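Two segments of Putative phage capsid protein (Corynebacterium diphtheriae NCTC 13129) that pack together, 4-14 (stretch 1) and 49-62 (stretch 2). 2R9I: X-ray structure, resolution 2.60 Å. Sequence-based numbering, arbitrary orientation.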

HETATM    1  N   MSE A   4       0.480  13.508  -4.951  1.00 97.15           N
HETATM    2  CA  MSE A   4       1.893  13.149  -4.948  1.00 96.94           C
HETATM    3  C   MSE A   4       2.301  12.500  -6.266  1.00 96.12           C
HETATM    4  O   MSE A   4       1.466  11.952  -6.985  1.00 96.38           O
HETATM    5  CB  MSE A   4       2.205  12.210  -3.781  1.00 96.91           C
HETATM    6  CG  MSE A   4       0.995  11.459  -3.248  1.00 96.69           C
HETATM    7 SE   MSE A   4       1.468  10.124  -1.909  0.60 98.35          SE
HETATM    8  CE  MSE A   4       0.261  10.683  -0.484  1.00 97.58           C
ATOM      9  N   ASN A   5       3.592  12.567  -6.578  1.00 94.78           N
ATOM     10  CA  ASN A   5       4.127  11.916  -7.768  1.00 93.25           C
ATOM     11  C   ASN A   5       4.605  10.497  -7.482  1.00 92.13           C
ATOM     12  O   ASN A   5       4.560  10.034  -6.342  1.00 92.29           O
ATOM     13  CB  ASN A   5       5.266  12.745  -8.365  1.00 93.19           C
ATOM     14  CG  ASN A   5       6.532  12.681  -7.533  1.00 94.08           C
ATOM     15  OD1 ASN A   5       6.754  11.721  -6.794  1.00 94.68           O
ATOM     16  ND2 ASN A   5       7.369  13.704  -7.649  1.00 93.48           N
ATOM     17  N   LEU A   6       5.062   9.811  -8.524  1.00 90.39           N
ATOM     18  CA  LEU A   6       5.307   8.376  -8.450  1.00 88.76           C
ATOM     19  C   LEU A   6       6.303   8.042  -7.345  1.00 87.69           C
ATOM     20  O   LEU A   6       6.107   7.095  -6.583  1.00 87.59           O
ATOM     21  CB  LEU A   6       5.814   7.847  -9.792  1.00 88.75           C
ATOM     22  CG  LEU A   6       5.955   6.329  -9.915  1.00 89.04           C
ATOM     23  CD1 LEU A   6       4.640   5.639  -9.585  1.00 90.53           C
ATOM     24  CD2 LEU A   6       6.432   5.943 -11.306  1.00 88.61           C
ATOM     25  N   LYS A   7       7.373   8.826  -7.264  1.00 86.34           N
ATOM     26  CA  LYS A   7       8.459   8.550  -6.322  1.00 85.11           C
ATOM     27  C   LYS A   7       7.920   8.604  -4.895  1.00 83.48           C
ATOM     28  O   LYS A   7       8.368   7.860  -4.022  1.00 83.16           O
ATOM     29  CB  LYS A   7       9.596   9.565  -6.497  1.00 85.41           C
ATOM     30  CG  LYS A   7      10.362   9.471  -7.847  1.00 86.76           C
ATOM     31  CD  LYS A   7      11.509  10.505  -7.970  1.00 86.23           C
ATOM     32  CE  LYS A   7      12.203  10.354  -9.336  1.00 88.68           C
ATOM     33  NZ  LYS A   7      13.305  11.325  -9.525  1.00 89.01           N
ATOM     34  N   ASP A   8       6.948   9.494  -4.687  1.00 81.60           N
ATOM     35  CA  ASP A   8       6.299   9.704  -3.396  1.00 79.64           C
ATOM     36  C   ASP A   8       5.346   8.561  -3.066  1.00 77.60           C
ATOM     37  O   ASP A   8       5.251   8.137  -1.896  1.00 77.43           O
ATOM     38  CB  ASP A   8       5.505  11.020  -3.387  1.00 80.32           C
ATOM     39  CG  ASP A   8       6.387  12.262  -3.586  1.00 83.26           C
ATOM     40  OD1 ASP A   8       7.274  12.529  -2.738  1.00 84.06           O
ATOM     41  OD2 ASP A   8       6.167  12.993  -4.591  1.00 86.81           O
ATOM     42  N   LEU A   9       4.631   8.095  -4.095  1.00 74.66           N
ATOM     43  CA  LEU A   9       3.722   6.971  -3.975  1.00 72.28           C
ATOM     44  C   LEU A   9       4.455   5.706  -3.553  1.00 70.69           C
ATOM     45  O   LEU A   9       3.940   4.922  -2.770  1.00 70.38           O
ATOM     46  CB  LEU A   9       3.009   6.714  -5.297  1.00 72.21           C
ATOM     47  CG  LEU A   9       1.689   7.432  -5.566  1.00 71.79           C
ATOM     48  CD1 LEU A   9       1.098   6.870  -6.828  1.00 70.17           C
ATOM     49  CD2 LEU A   9       0.695   7.269  -4.415  1.00 69.52           C
ATOM     50  N   LEU A  10       5.659   5.514  -4.076  1.00 68.80           N
ATOM     51  CA  LEU A  10       6.445   4.348  -3.754  1.00 67.10           C
ATOM     52  C   LEU A  10       6.966   4.437  -2.325  1.00 66.06           C
ATOM     53  O   LEU A  10       6.934   3.436  -1.603  1.00 65.56           O
ATOM     54  CB  LEU A  10       7.585   4.164  -4.764  1.00 67.32           C
ATOM     55  CG  LEU A  10       7.165   3.867  -6.221  1.00 67.81           C
ATOM     56  CD1 LEU A  10       8.312   4.129  -7.241  1.00 67.80           C
ATOM     57  CD2 LEU A  10       6.648   2.445  -6.354  1.00 67.97           C
ATOM     58  N   ALA A  11       7.417   5.625  -1.907  1.00 64.30           N
ATOM     59  CA  ALA A  11       7.841   5.814  -0.522  1.00 63.75           C
ATOM     60  C   ALA A  11       6.659   5.581   0.433  1.00 63.75           C
ATOM     61  O   ALA A  11       6.798   4.925   1.488  1.00 63.42           O
ATOM     62  CB  ALA A  11       8.444   7.196  -0.307  1.00 63.07           C
ATOM     63  N   HIS A  12       5.504   6.120   0.040  1.00 63.50           N
ATOM     64  CA  HIS A  12       4.274   6.020   0.814  1.00 63.25           C
ATOM     65  C   HIS A  12       3.870   4.568   0.992  1.00 63.31           C
ATOM     66  O   HIS A  12       3.564   4.135   2.116  1.00 62.96           O
ATOM     67  CB  HIS A  12       3.157   6.798   0.124  1.00 62.71           C
ATOM     68  CG  HIS A  12       1.866   6.783   0.870  1.00 63.17           C
ATOM     69  ND1 HIS A  12       1.694   7.430   2.077  1.00 63.96           N
ATOM     70  CD2 HIS A  12       0.683   6.190   0.590  1.00 62.49           C
ATOM     71  CE1 HIS A  12       0.453   7.254   2.498  1.00 62.48           C
ATOM     72  NE2 HIS A  12      -0.181   6.501   1.616  1.00 61.47           N
ATOM     73  N   ARG A  13       3.876   3.818  -0.107  1.00 63.36           N
ATOM     74  CA  ARG A  13       3.574   2.381  -0.055  1.00 64.31           C
ATOM     75  C   ARG A  13       4.498   1.655   0.918  1.00 64.64           C
ATOM     76  O   ARG A  13       4.059   0.872   1.745  1.00 64.35           O
ATOM     77  CB  ARG A  13       3.714   1.746  -1.441  1.00 64.52           C
ATOM     78  CG  ARG A  13       2.961   0.439  -1.589  1.00 63.75           C
ATOM     79  CD  ARG A  13       3.858  -0.766  -1.355  1.00 62.98           C
ATOM     80  NE  ARG A  13       3.119  -1.971  -1.694  1.00 61.75           N
ATOM     81  CZ  ARG A  13       3.449  -3.203  -1.320  1.00 63.29           C
ATOM     82  NH1 ARG A  13       2.661  -4.205  -1.694  1.00 62.72           N
ATOM     83  NH2 ARG A  13       4.545  -3.450  -0.581  1.00 60.62           N
ATOM     84  N   GLU A  14       5.786   1.922   0.810  1.00 64.88           N
ATOM     85  CA  GLU A  14       6.738   1.259   1.642  1.00 65.81           C
ATOM     86  C   GLU A  14       6.565   1.644   3.120  1.00 65.27           C
ATOM     87  O   GLU A  14       6.708   0.782   3.993  1.00 65.22           O
ATOM     88  CB  GLU A  14       8.118   1.571   1.133  1.00 66.07           C
ATOM     89  CG  GLU A  14       9.214   1.082   2.023  1.00 72.30           C
ATOM     90  CD  GLU A  14      10.562   1.386   1.399  1.00 80.93           C
ATOM     91  OE1 GLU A  14      10.586   2.030   0.304  1.00 82.92           O
ATOM     92  OE2 GLU A  14      11.597   0.979   1.994  1.00 85.02           O
ATOM     93  N   GLU A  49      -5.081  -0.056   2.870  1.00 67.43           N
ATOM     94  CA  GLU A  49      -4.505   1.146   2.265  1.00 67.93           C
ATOM     95  C   GLU A  49      -3.300   0.850   1.373  1.00 67.63           C
ATOM     96  O   GLU A  49      -3.134   1.525   0.345  1.00 68.16           O
ATOM     97  CB  GLU A  49      -4.123   2.186   3.331  1.00 67.69           C
ATOM     98  CG  GLU A  49      -5.292   2.876   3.984  1.00 68.62           C
ATOM     99  CD  GLU A  49      -6.273   3.536   3.010  1.00 73.55           C
ATOM    100  OE1 GLU A  49      -5.921   3.791   1.815  1.00 78.30           O
ATOM    101  OE2 GLU A  49      -7.422   3.807   3.455  1.00 72.83           O
ATOM    102  N   ILE A  50      -2.468  -0.118   1.777  1.00 66.96           N
ATOM    103  CA  ILE A  50      -1.399  -0.640   0.936  1.00 67.21           C
ATOM    104  C   ILE A  50      -1.964  -1.111  -0.405  1.00 68.21           C
ATOM    105  O   ILE A  50      -1.472  -0.688  -1.453  1.00 68.70           O
ATOM    106  CB  ILE A  50      -0.614  -1.803   1.592  1.00 67.08           C
ATOM    107  CG1 ILE A  50       0.180  -1.320   2.803  1.00 66.24           C
ATOM    108  CG2 ILE A  50       0.345  -2.429   0.600  1.00 65.94           C
ATOM    109  CD1 ILE A  50       0.410  -2.387   3.867  1.00 65.96           C
ATOM    110  N   GLU A  51      -3.010  -1.941  -0.382  1.00 68.71           N
ATOM    111  CA  GLU A  51      -3.588  -2.473  -1.624  1.00 69.42           C
ATOM    112  C   GLU A  51      -4.036  -1.365  -2.539  1.00 69.06           C
ATOM    113  O   GLU A  51      -3.782  -1.370  -3.755  1.00 69.17           O
ATOM    114  CB  GLU A  51      -4.770  -3.373  -1.333  1.00 69.78           C
ATOM    115  CG  GLU A  51      -4.378  -4.733  -0.840  1.00 73.07           C
ATOM    116  CD  GLU A  51      -5.583  -5.564  -0.436  1.00 79.24           C
ATOM    117  OE1 GLU A  51      -6.720  -5.033  -0.452  1.00 82.15           O
ATOM    118  OE2 GLU A  51      -5.401  -6.759  -0.101  1.00 81.53           O
ATOM    119  N   SER A  52      -4.697  -0.397  -1.933  1.00 68.69           N
ATOM    120  CA  SER A  52      -5.219   0.740  -2.645  1.00 67.90           C
ATOM    121  C   SER A  52      -4.110   1.680  -3.218  1.00 67.64           C
ATOM    122  O   SER A  52      -4.278   2.314  -4.267  1.00 67.86           O
ATOM    123  CB  SER A  52      -6.174   1.429  -1.692  1.00 67.44           C
ATOM    124  OG  SER A  52      -6.280   2.779  -2.021  1.00 71.17           O
ATOM    125  N   THR A  53      -2.963   1.748  -2.542  1.00 67.47           N
ATOM    126  CA  THR A  53      -1.809   2.511  -3.029  1.00 66.16           C
ATOM    127  C   THR A  53      -1.142   1.750  -4.146  1.00 66.60           C
ATOM    128  O   THR A  53      -0.627   2.347  -5.101  1.00 67.34           O
ATOM    129  CB  THR A  53      -0.805   2.762  -1.886  1.00 65.98           C
ATOM    130  OG1 THR A  53      -1.430   3.616  -0.928  1.00 64.91           O
ATOM    131  CG2 THR A  53       0.505   3.414  -2.374  1.00 63.75           C
ATOM    132  N   ASP A  54      -1.128   0.429  -4.032  1.00 66.09           N
ATOM    133  CA  ASP A  54      -0.637  -0.389  -5.108  1.00 66.76           C
ATOM    134  C   ASP A  54      -1.392  -0.110  -6.401  1.00 67.12           C
ATOM    135  O   ASP A  54      -0.788  -0.064  -7.464  1.00 66.13           O
ATOM    136  CB  ASP A  54      -0.731  -1.857  -4.746  1.00 66.52           C
ATOM    137  CG  ASP A  54       0.439  -2.309  -3.907  1.00 69.43           C
ATOM    138  OD1 ASP A  54       1.470  -1.574  -3.866  1.00 70.98           O
ATOM    139  OD2 ASP A  54       0.335  -3.400  -3.285  1.00 71.74           O
ATOM    140  N   GLU A  55      -2.708   0.074  -6.302  1.00 68.21           N
ATOM    141  CA  GLU A  55      -3.497   0.439  -7.475  1.00 69.79           C
ATOM    142  C   GLU A  55      -3.101   1.803  -8.018  1.00 69.65           C
ATOM    143  O   GLU A  55      -2.982   1.965  -9.234  1.00 69.44           O
ATOM    144  CB  GLU A  55      -4.982   0.428  -7.174  1.00 69.89           C
ATOM    145  CG  GLU A  55      -5.508  -0.964  -6.888  1.00 74.44           C
ATOM    146  CD  GLU A  55      -6.949  -0.939  -6.337  1.00 82.02           C
ATOM    147  OE1 GLU A  55      -7.332   0.025  -5.592  1.00 85.36           O
ATOM    148  OE2 GLU A  55      -7.710  -1.890  -6.657  1.00 84.88           O
ATOM    149  N   ALA A  56      -2.889   2.781  -7.128  1.00 69.39           N
ATOM    150  CA  ALA A  56      -2.465   4.107  -7.569  1.00 68.79           C
ATOM    151  C   ALA A  56      -1.139   4.008  -8.353  1.00 69.24           C
ATOM    152  O   ALA A  56      -0.952   4.666  -9.381  1.00 68.84           O
ATOM    153  CB  ALA A  56      -2.337   5.029  -6.392  1.00 68.46           C
ATOM    154  N   ILE A  57      -0.238   3.151  -7.876  1.00 69.43           N
ATOM    155  CA  ILE A  57       1.065   2.961  -8.504  1.00 69.50           C
ATOM    156  C   ILE A  57       0.919   2.314  -9.879  1.00 70.39           C
ATOM    157  O   ILE A  57       1.579   2.726 -10.843  1.00 71.16           O
ATOM    158  CB  ILE A  57       1.978   2.129  -7.595  1.00 69.06           C
ATOM    159  CG1 ILE A  57       2.422   2.979  -6.406  1.00 68.68           C
ATOM    160  CG2 ILE A  57       3.188   1.598  -8.340  1.00 68.76           C
ATOM    161  CD1 ILE A  57       3.097   2.195  -5.346  1.00 67.12           C
ATOM    162  N   ALA A  58       0.065   1.301  -9.962  1.00 70.67           N
ATOM    163  CA  ALA A  58      -0.212   0.601 -11.211  1.00 71.25           C
ATOM    164  C   ALA A  58      -0.836   1.568 -12.226  1.00 72.18           C
ATOM    165  O   ALA A  58      -0.410   1.617 -13.378  1.00 72.60           O
ATOM    166  CB  ALA A  58      -1.121  -0.606 -10.955  1.00 70.44           C
ATOM    167  N   ALA A  59      -1.810   2.357 -11.780  1.00 73.16           N
ATOM    168  CA  ALA A  59      -2.416   3.384 -12.605  1.00 74.53           C
ATOM    169  C   ALA A  59      -1.373   4.370 -13.118  1.00 76.23           C
ATOM    170  O   ALA A  59      -1.346   4.655 -14.312  1.00 77.03           O
ATOM    171  CB  ALA A  59      -3.513   4.109 -11.856  1.00 73.96           C
ATOM    172  N   ARG A  60      -0.502   4.884 -12.249  1.00 77.78           N
ATOM    173  CA  ARG A  60       0.505   5.849 -12.712  1.00 79.03           C
ATOM    174  C   ARG A  60       1.472   5.229 -13.690  1.00 79.28           C
ATOM    175  O   ARG A  60       1.807   5.868 -14.673  1.00 79.96           O
ATOM    176  CB  ARG A  60       1.279   6.521 -11.566  1.00 79.38           C
ATOM    177  CG  ARG A  60       0.425   7.442 -10.740  1.00 82.18           C
ATOM    178  CD  ARG A  60       1.200   8.113  -9.606  1.00 88.08           C
ATOM    179  NE  ARG A  60       0.290   8.922  -8.795  1.00 92.17           N
ATOM    180  CZ  ARG A  60      -0.094  10.167  -9.103  1.00 93.35           C
ATOM    181  NH1 ARG A  60      -0.941  10.812  -8.310  1.00 94.16           N
ATOM    182  NH2 ARG A  60       0.362  10.771 -10.198  1.00 92.90           N
ATOM    183  N   ARG A  61       1.932   4.005 -13.432  1.00 79.86           N
ATOM    184  CA  ARG A  61       2.897   3.368 -14.329  1.00 80.45           C
ATOM    185  C   ARG A  61       2.247   3.055 -15.663  1.00 80.77           C
ATOM    186  O   ARG A  61       2.785   3.397 -16.719  1.00 81.05           O
ATOM    187  CB  ARG A  61       3.475   2.103 -13.728  1.00 80.34           C
ATOM    188  CG  ARG A  61       4.786   2.324 -13.036  1.00 82.14           C
ATOM    189  CD  ARG A  61       5.086   1.134 -12.139  1.00 85.02           C
ATOM    190  NE  ARG A  61       6.287   1.332 -11.322  1.00 86.98           N
ATOM    191  CZ  ARG A  61       6.591   0.598 -10.253  1.00 87.50           C
ATOM    192  NH1 ARG A  61       5.773  -0.375  -9.854  1.00 87.86           N
ATOM    193  NH2 ARG A  61       7.705   0.841  -9.570  1.00 88.07           N
ATOM    194  N   GLY A  62       1.076   2.432 -15.591  1.00 80.88           N
ATOM    195  CA  GLY A  62       0.303   2.084 -16.767  1.00 81.26           C
ATOM    196  C   GLY A  62      -0.023   3.256 -17.684  1.00 81.58           C
ATOM    197  O   GLY A  62       0.135   3.143 -18.906  1.00 81.83           O
TER

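An arginine serves here as a knob. The side chain of Arg-13 sits among Ile-50, Thr-53, Asp-54 and Ile-57 of the facing helix, in the kind of hole usually filled by an aliphatic residue. Its length lets one residue do two jobs. The CB of Arg-13 packs 3.7 Å from CG2 of Thr-53 and 4.0 Å from CD1 of Ile-57, while the guanidinium reaches on to Asp-54 in a bidentate salt bridge: Arg-13 NE donates to Asp-54 OD1 at 2.8 Å, and Arg-13 NH1 donates to Asp-54 OD2 at 2.9 Å, the latter nearly linear at 172°. The carboxylate thus meets the guanidinium at its edge, where the N-H groups point, leaving the flat faces clear of the carboxylate; CG2 of Ile-50 lies over one of them, 3.6 Å from Arg-13 NE.

The two helices run nearly antiparallel, at 161°, with their axes approaching to 9.7 Å. One turn before Arg-13, Leu-9 makes the more conventional knob, among Thr-53, Ala-56, Ile-57 and Arg-60. Its CA-to-CB bond points toward the other helix, and its side chain sits in the hole: CD1 of Leu-9 lies 3.9 Å from CB of Ala-56, whose short side chain occupies little space, and, nearer the backbone, CB of Leu-9 lies 3.9 Å from CG1 of Ile-57. Ile-57 also meets Leu-10, with CD1 of Ile-57 3.7 Å from CD2 of Leu-10, so this buried isoleucine takes part in both knob sites and in the packing beside them.

Thr-53 suits a buried position because its hydroxyl is satisfied within its own helix: OG1 of Thr-53 donates to O of Glu-49 at 3.0 Å. Its methyl faces the first helix, where CG2 of Thr-53 lies 3.7 Å from CB of Arg-13 and 4.4 Å from CD2 of Leu-9.

Toward the start of the first helix, the long side chain of Arg-60 extends the contact. Leu-6 CD1 rests 4.0 Å from Arg-60 CB. The Arg-60 guanidinium presents its edge to Leu-9, whose CD1 comes within a tight 3.0 Å of Arg-60 NE, and one face to Met-4, a selenomethionine. Although Met-4 O is 3.0 Å from Arg-60 NH1, the angle is too poor for a hydrogen bond, as expected for an oxygen over the face.

Asn-5 caps this helix, accepting from Asp-8 N through OD1 at 3.1 Å; Asn-5 N donates in return to Asp-8 OD2 at 3.3 Å. Asparagine suits the N-cap because its short side chain carries an acceptor that can reach forward to a first-turn amide, which otherwise has only a weak backbone bond, from Asp-8 N to Asn-5 O at 3.0 Å.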